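PDB 3IUP: putative NADPH:quinone oxidoreductase from Ralstonia eutropha, which binds NADPH and probably uses it to reduce quinones or related electrophiles, as a member of the medium-chain dehydrogenase/reductase superfamily. Local coordinates for residues V35-A41 with A99-A105. Numbering follows the deposited sequence. Where two conformers were deposited one is given.
Sequences VLIRIEA and AGVVVEA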
# COMPACT_ATOMS: atom_id res chain seq x y z
N VAL A 35 -39.40 4.53 11.36
CA VAL A 35 -40.31 5.24 10.44
C VAL A 35 -40.44 4.43 9.16
O VAL A 35 -39.55 3.65 8.83
CB VAL A 35 -39.83 6.67 10.14
CG1 VAL A 35 -39.80 7.52 11.47
CG2 VAL A 35 -38.46 6.67 9.43
N LEU A 36 -41.53 4.64 8.43
CA LEU A 36 -41.72 4.01 7.15
C LEU A 36 -41.57 5.09 6.12
O LEU A 36 -42.31 6.08 6.16
CB LEU A 36 -43.10 3.38 7.05
CG LEU A 36 -43.32 2.52 5.79
CD1 LEU A 36 -42.46 1.26 5.88
CD2 LEU A 36 -44.82 2.20 5.66
N ILE A 37 -40.63 4.89 5.18
CA ILE A 37 -40.37 5.85 4.12
C ILE A 37 -40.87 5.34 2.79
O ILE A 37 -40.59 4.19 2.40
CB ILE A 37 -38.88 6.16 3.99
CG1 ILE A 37 -38.30 6.68 5.31
CG2 ILE A 37 -38.65 7.13 2.83
CD1 ILE A 37 -36.78 6.52 5.31
N ARG A 38 -41.62 6.18 2.08
CA ARG A 38 -41.96 5.89 0.68
C ARG A 38 -40.79 6.42 -0.15
O ARG A 38 -40.62 7.63 -0.27
CB ARG A 38 -43.26 6.61 0.26
CG ARG A 38 -43.72 6.25 -1.17
CD ARG A 38 -44.99 6.92 -1.61
NE ARG A 38 -44.77 8.35 -1.68
CZ ARG A 38 -45.41 9.27 -0.95
NH1 ARG A 38 -46.40 8.92 -0.12
NH2 ARG A 38 -45.11 10.54 -1.10
N ILE A 39 -40.00 5.52 -0.74
CA ILE A 39 -38.76 5.94 -1.41
C ILE A 39 -39.09 6.44 -2.82
O ILE A 39 -39.76 5.76 -3.59
CB ILE A 39 -37.72 4.81 -1.43
CG1 ILE A 39 -37.39 4.36 -0.00
CG2 ILE A 39 -36.45 5.28 -2.17
CD1 ILE A 39 -36.62 3.05 0.09
N GLU A 40 -38.63 7.65 -3.13
CA GLU A 40 -38.93 8.30 -4.41
C GLU A 40 -37.69 8.55 -5.27
O GLU A 40 -37.81 8.97 -6.44
CB GLU A 40 -39.73 9.59 -4.19
CG GLU A 40 -41.07 9.27 -3.54
CD GLU A 40 -41.98 10.44 -3.37
OE1 GLU A 40 -41.54 11.57 -3.55
OE2 GLU A 40 -43.19 10.19 -3.12
N ALA A 41 -36.50 8.32 -4.71
CA ALA A 41 -35.25 8.61 -5.42
C ALA A 41 -34.12 7.80 -4.82
O ALA A 41 -33.83 7.93 -3.63
CB ALA A 41 -34.90 10.09 -5.40
N ALA A 99 -33.87 8.49 -0.90
CA ALA A 99 -34.62 9.56 -0.27
C ALA A 99 -36.07 9.40 -0.57
O ALA A 99 -36.44 8.79 -1.59
CB ALA A 99 -34.11 10.94 -0.77
N GLY A 100 -36.90 9.88 0.36
CA GLY A 100 -38.32 9.82 0.15
C GLY A 100 -39.07 10.54 1.26
O GLY A 100 -38.52 11.37 1.98
N VAL A 101 -40.33 10.17 1.41
CA VAL A 101 -41.22 10.81 2.36
C VAL A 101 -41.63 9.85 3.48
O VAL A 101 -41.94 8.69 3.22
CB VAL A 101 -42.45 11.35 1.66
CG1 VAL A 101 -43.42 11.98 2.68
CG2 VAL A 101 -42.04 12.37 0.61
N VAL A 102 -41.60 10.33 4.71
CA VAL A 102 -42.01 9.54 5.86
C VAL A 102 -43.52 9.54 5.92
O VAL A 102 -44.14 10.61 6.07
CB VAL A 102 -41.45 10.06 7.18
CG1 VAL A 102 -42.05 9.26 8.36
CG2 VAL A 102 -39.90 9.99 7.23
N VAL A 103 -44.10 8.36 5.75
CA VAL A 103 -45.55 8.17 5.68
C VAL A 103 -46.12 7.47 6.91
O VAL A 103 -47.33 7.50 7.11
CB VAL A 103 -45.96 7.33 4.43
CG1 VAL A 103 -45.62 8.09 3.14
CG2 VAL A 103 -45.30 5.96 4.46
N GLU A 104 -45.29 6.81 7.70
CA GLU A 104 -45.72 6.29 9.01
C GLU A 104 -44.57 6.49 9.99
O GLU A 104 -43.40 6.36 9.62
CB GLU A 104 -46.06 4.81 8.97
CG GLU A 104 -47.30 4.43 8.18
CD GLU A 104 -47.62 2.93 8.21
OE1 GLU A 104 -47.36 2.24 9.22
OE2 GLU A 104 -48.16 2.45 7.20
N ALA A 105 -44.90 6.72 11.24
CA ALA A 105 -43.90 6.91 12.28
C ALA A 105 -44.28 6.12 13.54
O ALA A 105 -45.46 6.07 13.94
CB ALA A 105 -43.74 8.40 12.61
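Arg38 and Val101 form an antiparallel hydrogen-bonded pair at the middle of two strands, 35-41 and 99-105, whose axes approach to 4.4 Å and run at 152° to each other. The arginine N donates to Val101 O, and Val101 N returns a bond to Arg38 O.

Followed outward, the Arg38 side chain touches the 99-105 strand at its root and again at its guanidinium. CB meets Val101 O and lies 4.0 Å from Val103 CG1. CG stands opposite the backbone N (chi1 -175°), and a bend at chi3 sets the guanidinium alongside Val101 and across Val103 at about a right angle: NH1 comes to 3.5 Å from Val103 CG1, and NH2 to 3.9 Å from Val101 CB. NE and NH2 together grip Glu40 OE2 side-on; the oxygen is only 3° out of the guanidinium plane, whereas Arg38 NH2 reaches Glu40 OE2, at 2.8 Å, from above the carboxylate plane.

Pairing is interrupted by two classic beta bulges. Leu36 O takes a bond from Val103 N at 2.9 Å and a weak one from Glu104 N; at the other end Ala99 O receives both Glu40 N and Ala41 N. Between them, Gly100 CA makes a CA-H...O contact of 3.2 Å with Arg38 O.

On the face bearing Val35, Ile37 and Val102, contact is aliphatic, with Val102 CG1 3.8 Å from Val35 CB; Val119 of strand 118-121 adds to this buried side. On the other face, Leu36 CD2 lies beside the Glu104 carboxylate, whose OE1 bonds to His29.

This is a strand pair of the GroES-like domain, with strand 130-134 bonded along the other edge of 35-41. Against that aliphatic face, the Leu36/Arg38/Val101/Glu104 face is mixed: the guanidinium rests on valine methyl and methine groups while its NE and NH2 edge is bound to Glu40, which probably limits its rotation.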